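Local structure of protein arginine N-methyltransferase SFM1 (Saccharomyces cerevisiae, 5C74) at residues C81-R86 with D100-G105; I89-E94 with I129-G134. The protein transfers a methyl group from S-adenosyl-L-methionine to an arginine of ribosomal protein S3, giving the monomethylated product. All blocks are in the same frame, centred on the assembly; numbering follows the deposited sequence.

Followed from the N terminus, the chain meets the four segments in alternating order: 81-86, 89-94, 100-105, then 129-134. The two contacts therefore cross instead of nesting. Contact 1 closes a loop of 13 residues without α-helix or strand, bringing strand 80-83 beside strand 101-104. Contact 2 starts within that loop and closes a longer excursion of 34 residues, which runs through strand 101-104 and helix 116-123 before reaching strand 128-131. Strands 80-83 and 128-131 are themselves neighbours, and Asp84 OD2 is hydrogen-bonded to Ser130 OG, 2.7 Å apart. Contact 2 thus ties the loop that contact 1 closes to strand 128-131, an edge strand of the parallel sheet within this chain.

Contact 1: C81-R86 with D100-G105; sequences CLLDPR and DYFVFG
In both Cys81 and Phe102, chi1 (180° and -171°) sets SG and CG anti to the backbone N, beside the carbonyl carbon; both residues already point to one face of the sheet. SG comes obliquely to the Phe102 ring, 3.7 Å from Phe102 CE2, a sulfur-aromatic contact. Two residues on, the backbone N of Leu83 lies over one face of this ring, while Leu83 CB sits 3.7 Å from Phe102 CZ. The CD2 methyl of Leu83 instead reaches Phe104, 3.8 Å from Phe104 CE2. These residues belong to adjacent parallel strands in the α/β sheet of a SPOUT-family methyltransferase, where strand 101-104 lies between strands 80-83 and 2-6; Thr147 of helix 140-151 touches Phe102 from the same face. Three backbone hydrogen bonds join the pair. Cys81 N donates to Tyr101 O at 2.8 Å. Val103 N donates in turn to Cys81 O at 2.7 Å, and Leu83 N completes the set with Val103 O at 3.0 Å. On the other face, Leu82 CD1 packs 3.8 Å from Val103 CG1, with Leu120 of helix 116-123 also against Leu82. Beyond Leu83 the strands diverge and a water takes over the bridging, donating to Leu83 O at 2.6 Å and accepting from Gly105 N.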
loop_
_atom_site.group_PDB
_atom_site.type_symbol
_atom_site.label_atom_id
_atom_site.label_comp_id
_atom_site.label_asym_id
_atom_site.label_seq_id
_atom_site.Cartn_x
_atom_site.Cartn_y
_atom_site.Cartn_z
ATOM N N CYS A 81 11.455 16.840 -16.757
ATOM C CA CYS A 81 12.505 15.847 -16.617
ATOM C C CYS A 81 11.935 14.510 -16.169
ATOM O O CYS A 81 11.086 14.451 -15.283
ATOM C CB CYS A 81 13.561 16.329 -15.617
ATOM S SG CYS A 81 14.896 15.135 -15.389
ATOM N N LEU A 82 12.391 13.429 -16.786
ATOM C CA LEU A 82 11.954 12.108 -16.362
ATOM C C LEU A 82 13.126 11.374 -15.718
ATOM O O LEU A 82 14.178 11.234 -16.334
ATOM C CB LEU A 82 11.411 11.309 -17.546
ATOM C CG LEU A 82 11.051 9.848 -17.259
ATOM C CD1 LEU A 82 9.772 9.750 -16.390
ATOM C CD2 LEU A 82 10.878 9.098 -18.569
ATOM N N LEU A 83 12.962 10.942 -14.471
ATOM C CA LEU A 83 13.958 10.059 -13.859
ATOM C C LEU A 83 14.062 8.810 -14.706
ATOM O O LEU A 83 13.067 8.128 -14.948
ATOM C CB LEU A 83 13.591 9.675 -12.425
ATOM C CG LEU A 83 14.587 8.667 -11.819
ATOM C CD1 LEU A 83 15.977 9.310 -11.696
ATOM C CD2 LEU A 83 14.114 8.126 -10.471
ATOM N N ASP A 84 15.264 8.510 -15.170
ATOM C CA ASP A 84 15.426 7.419 -16.117
ATOM C C ASP A 84 16.700 6.642 -15.763
ATOM O O ASP A 84 17.799 7.104 -16.036
ATOM C CB ASP A 84 15.484 7.982 -17.543
ATOM C CG ASP A 84 15.493 6.903 -18.624
ATOM O OD1 ASP A 84 15.580 5.694 -18.304
ATOM O OD2 ASP A 84 15.436 7.281 -19.817
ATOM N N PRO A 85 16.547 5.461 -15.150
ATOM C CA PRO A 85 17.728 4.654 -14.795
ATOM C C PRO A 85 18.506 4.141 -16.011
ATOM O O PRO A 85 19.655 3.715 -15.852
ATOM C CB PRO A 85 17.133 3.488 -13.995
ATOM C CG PRO A 85 15.694 3.422 -14.412
ATOM C CD PRO A 85 15.288 4.841 -14.702
ATOM N N ARG A 86 17.912 4.198 -17.202
ATOM C CA ARG A 86 18.611 3.762 -18.413
ATOM C C ARG A 86 19.368 4.906 -19.090
ATOM O O ARG A 86 20.084 4.696 -20.074
ATOM C CB ARG A 86 17.619 3.132 -19.397
ATOM C CG ARG A 86 16.831 1.958 -18.828
ATOM C CD ARG A 86 17.585 0.638 -18.942
ATOM N NE ARG A 86 18.796 0.626 -18.129
ATOM C CZ ARG A 86 18.820 0.395 -16.819
ATOM N NH1 ARG A 86 17.694 0.140 -16.166
ATOM N NH2 ARG A 86 19.973 0.412 -16.161
ATOM N N ASP A 100 11.069 22.385 -15.100
ATOM C CA ASP A 100 10.112 22.887 -14.115
ATOM C C ASP A 100 9.512 21.746 -13.294
ATOM O O ASP A 100 9.108 21.950 -12.147
ATOM C CB ASP A 100 8.995 23.657 -14.809
ATOM C CG ASP A 100 9.528 24.763 -15.692
ATOM O OD1 ASP A 100 10.410 25.496 -15.221
ATOM O OD2 ASP A 100 9.089 24.878 -16.850
ATOM N N TYR A 101 9.471 20.554 -13.898
ATOM C CA TYR A 101 8.901 19.353 -13.280
ATOM C C TYR A 101 9.862 18.187 -13.376
ATOM O O TYR A 101 10.617 18.083 -14.336
ATOM C CB TYR A 101 7.585 18.959 -13.957
ATOM C CG TYR A 101 6.475 19.941 -13.676
ATOM C CD1 TYR A 101 5.673 19.797 -12.553
ATOM C CD2 TYR A 101 6.230 21.008 -14.533
ATOM C CE1 TYR A 101 4.632 20.693 -12.287
ATOM C CE2 TYR A 101 5.201 21.919 -14.274
ATOM C CZ TYR A 101 4.412 21.749 -13.149
ATOM O OH TYR A 101 3.400 22.636 -12.888
ATOM N N PHE A 102 9.798 17.305 -12.381
ATOM C CA PHE A 102 10.620 16.101 -12.324
ATOM C C PHE A 102 9.653 14.951 -12.097
ATOM O O PHE A 102 8.868 14.983 -11.153
ATOM C CB PHE A 102 11.641 16.188 -11.186
ATOM C CG PHE A 102 12.657 15.079 -11.198
ATOM C CD1 PHE A 102 12.405 13.879 -10.546
ATOM C CD2 PHE A 102 13.867 15.239 -11.851
ATOM C CE1 PHE A 102 13.346 12.861 -10.546
ATOM C CE2 PHE A 102 14.815 14.213 -11.849
ATOM C CZ PHE A 102 14.547 13.032 -11.200
ATOM N N VAL A 103 9.697 13.957 -12.976
ATOM C CA VAL A 103 8.677 12.906 -13.001
ATOM C C VAL A 103 9.232 11.539 -12.595
ATOM O O VAL A 103 10.273 11.121 -13.082
ATOM C CB VAL A 103 8.067 12.788 -14.402
ATOM C CG1 VAL A 103 7.067 11.646 -14.460
ATOM C CG2 VAL A 103 7.413 14.119 -14.806
ATOM N N PHE A 104 8.537 10.863 -11.687
ATOM C CA PHE A 104 8.828 9.474 -11.347
ATOM C C PHE A 104 7.827 8.623 -12.078
ATOM O O PHE A 104 6.630 8.664 -11.766
ATOM C CB PHE A 104 8.737 9.226 -9.843
ATOM C CG PHE A 104 9.797 9.923 -9.058
ATOM C CD1 PHE A 104 9.665 11.271 -8.742
ATOM C CD2 PHE A 104 10.932 9.241 -8.650
ATOM C CE1 PHE A 104 10.648 11.924 -8.026
ATOM C CE2 PHE A 104 11.917 9.884 -7.930
ATOM C CZ PHE A 104 11.776 11.224 -7.616
ATOM N N GLY A 105 8.307 7.883 -13.068
ATOM C CA GLY A 105 7.460 7.016 -13.864
ATOM C C GLY A 105 6.884 5.905 -13.009
ATOM O O GLY A 105 7.474 5.502 -12.006
HETATM O O HOH W 1 10.868 7.129 -14.069
#

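Contact 2: I89-E94 with I129-G134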
loop_
_atom_site.group_PDB
_atom_site.type_symbol
_atom_site.label_atom_id
_atom_site.label_comp_id
_atom_site.label_asym_id
_atom_site.label_seq_id
_atom_site.Cartn_x
_atom_site.Cartn_y
_atom_site.Cartn_z
ATOM N N ILE A 89 23.146 10.576 -18.586
ATOM C CA ILE A 89 23.424 11.934 -18.133
ATOM C C ILE A 89 22.800 12.165 -16.752
ATOM O O ILE A 89 21.587 12.076 -16.611
ATOM C CB ILE A 89 22.875 12.984 -19.129
ATOM C CG1 ILE A 89 23.569 12.838 -20.489
ATOM C CG2 ILE A 89 23.062 14.373 -18.572
ATOM C CD1 ILE A 89 23.030 13.760 -21.560
ATOM N N ASP A 90 23.618 12.446 -15.737
ATOM C CA ASP A 90 23.087 12.769 -14.414
ATOM C C ASP A 90 22.499 14.169 -14.393
ATOM O O ASP A 90 23.006 15.069 -15.056
ATOM C CB ASP A 90 24.169 12.684 -13.332
ATOM C CG ASP A 90 24.448 11.265 -12.882
ATOM O OD1 ASP A 90 23.546 10.404 -12.948
ATOM O OD2 ASP A 90 25.596 11.012 -12.466
ATOM N N LEU A 91 21.449 14.351 -13.603
ATOM C CA LEU A 91 20.946 15.684 -13.293
ATOM C C LEU A 91 22.073 16.511 -12.693
ATOM O O LEU A 91 22.788 16.033 -11.812
ATOM C CB LEU A 91 19.771 15.595 -12.316
ATOM C CG LEU A 91 18.934 16.853 -12.105
ATOM C CD1 LEU A 91 18.127 17.156 -13.363
ATOM C CD2 LEU A 91 18.004 16.666 -10.905
ATOM N N GLN A 92 22.256 17.729 -13.200
ATOM C CA GLN A 92 23.328 18.616 -12.723
ATOM C C GLN A 92 22.737 19.948 -12.295
ATOM O O GLN A 92 21.635 20.292 -12.714
ATOM C CB GLN A 92 24.378 18.867 -13.819
ATOM C CG GLN A 92 25.245 17.687 -14.174
ATOM C CD GLN A 92 26.257 18.062 -15.238
ATOM O OE1 GLN A 92 25.953 18.061 -16.431
ATOM N NE2 GLN A 92 27.459 18.415 -14.807
ATOM N N PRO A 93 23.489 20.736 -11.502
ATOM C CA PRO A 93 22.971 22.054 -11.118
ATOM C C PRO A 93 22.591 22.945 -12.306
ATOM O O PRO A 93 21.632 23.718 -12.199
ATOM C CB PRO A 93 24.138 22.665 -10.329
ATOM C CG PRO A 93 24.816 21.481 -9.733
ATOM C CD PRO A 93 24.760 20.433 -10.819
ATOM N N GLU A 94 23.300 22.828 -13.426
ATOM C CA GLU A 94 22.976 23.648 -14.599
ATOM C C GLU A 94 21.612 23.317 -15.198
ATOM O O GLU A 94 21.054 24.121 -15.943
ATOM C CB GLU A 94 24.038 23.501 -15.695
ATOM C CG GLU A 94 25.466 23.576 -15.199
ATOM C CD GLU A 94 25.959 22.222 -14.747
ATOM O OE1 GLU A 94 26.106 21.330 -15.613
ATOM O OE2 GLU A 94 26.167 22.042 -13.530
ATOM N N ILE A 129 12.516 14.898 -21.042
ATOM C CA ILE A 129 13.965 14.746 -21.174
ATOM C C ILE A 129 14.460 13.853 -20.041
ATOM O O ILE A 129 14.209 14.133 -18.870
ATOM C CB ILE A 129 14.692 16.117 -21.118
ATOM C CG1 ILE A 129 14.178 17.056 -22.215
ATOM C CG2 ILE A 129 16.211 15.929 -21.221
ATOM C CD1 ILE A 129 14.581 16.648 -23.609
ATOM N N SER A 130 15.150 12.769 -20.383
ATOM C CA SER A 130 15.635 11.822 -19.388
ATOM C C SER A 130 16.859 12.332 -18.619
ATOM O O SER A 130 17.766 12.930 -19.206
ATOM C CB SER A 130 15.994 10.489 -20.062
ATOM O OG SER A 130 14.841 9.798 -20.516
ATOM N N ARG A 131 16.881 12.077 -17.315
ATOM C CA ARG A 131 18.084 12.254 -16.498
ATOM C C ARG A 131 18.231 11.113 -15.519
ATOM O O ARG A 131 17.241 10.579 -15.026
ATOM C CB ARG A 131 18.051 13.563 -15.718
ATOM C CG ARG A 131 18.270 14.803 -16.576
ATOM C CD ARG A 131 19.688 14.878 -17.101
ATOM N NE ARG A 131 19.953 16.191 -17.690
ATOM C CZ ARG A 131 19.821 16.460 -18.981
ATOM N NH1 ARG A 131 19.410 15.508 -19.814
ATOM N NH2 ARG A 131 20.079 17.686 -19.437
ATOM N N ARG A 132 19.478 10.763 -15.223
ATOM C CA ARG A 132 19.792 9.807 -14.170
ATOM C C ARG A 132 20.055 10.535 -12.853
ATOM O O ARG A 132 20.412 11.708 -12.855
ATOM C CB ARG A 132 21.032 8.977 -14.573
ATOM C CG ARG A 132 21.222 7.698 -13.796
ATOM C CD ARG A 132 22.504 6.980 -14.228
ATOM N NE ARG A 132 23.704 7.742 -13.875
ATOM C CZ ARG A 132 24.933 7.230 -13.840
ATOM N NH1 ARG A 132 25.130 5.949 -14.129
ATOM N NH2 ARG A 132 25.966 7.996 -13.507
ATOM N N LEU A 133 19.879 9.845 -11.726
ATOM C CA LEU A 133 20.364 10.352 -10.443
ATOM C C LEU A 133 21.374 9.361 -9.858
ATOM O O LEU A 133 21.099 8.702 -8.853
ATOM C CB LEU A 133 19.219 10.565 -9.445
ATOM C CG LEU A 133 18.245 11.723 -9.628
ATOM C CD1 LEU A 133 17.143 11.632 -8.546
ATOM C CD2 LEU A 133 18.958 13.076 -9.561
ATOM N N GLY A 134 22.534 9.249 -10.496
ATOM C CA GLY A 134 23.553 8.309 -10.050
ATOM C C GLY A 134 23.221 6.880 -10.425
ATOM O O GLY A 134 22.160 6.605 -10.980
#
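Arg131 meets Ile89 in two places. Arg131 CD lies 3.4 Å from the backbone Ile89 O, while the CG2 methyl of Ile89 covers part of one guanidinium face, toward its rim. The N-H groups of that guanidinium are used elsewhere, NE in a salt bridge with Asp95 and NH1 in a hydrogen bond to Ser130 O. Just past the end of strand 128-131, Asp90 and Arg132 are joined by a single backbone bridge, an addition by the 89-94 loop outside the regular strand pairing of the parallel sheet: Arg132 N donates to Ile89 O at 2.8 Å and Leu91 N to Arg132 O at 2.9 Å. The side chain of Arg132 bends at chi3 (66°), which turns NE toward the Asp90 carboxylate. The salt bridge is side-on and uses two nitrogens, with NE to OD1 of Asp90 at 2.8 Å and NH2 to OD2 of Asp90 at 3.2 Å; the two planes are 29° apart. Leu133 then lies beside Leu91 pointing the same way, its CD2 3.8 Å from Leu91 CB, in the layer facing helix 140-151. Gly134, at positive phi, donates its N to Asp90 OD1 at 2.9 Å from above the carboxylate plane, on the opposite face from Arg132 NE. With two donors on OD1 and a third on OD2, the carboxylate is fixed in rotation, and this company would favour its ionised form.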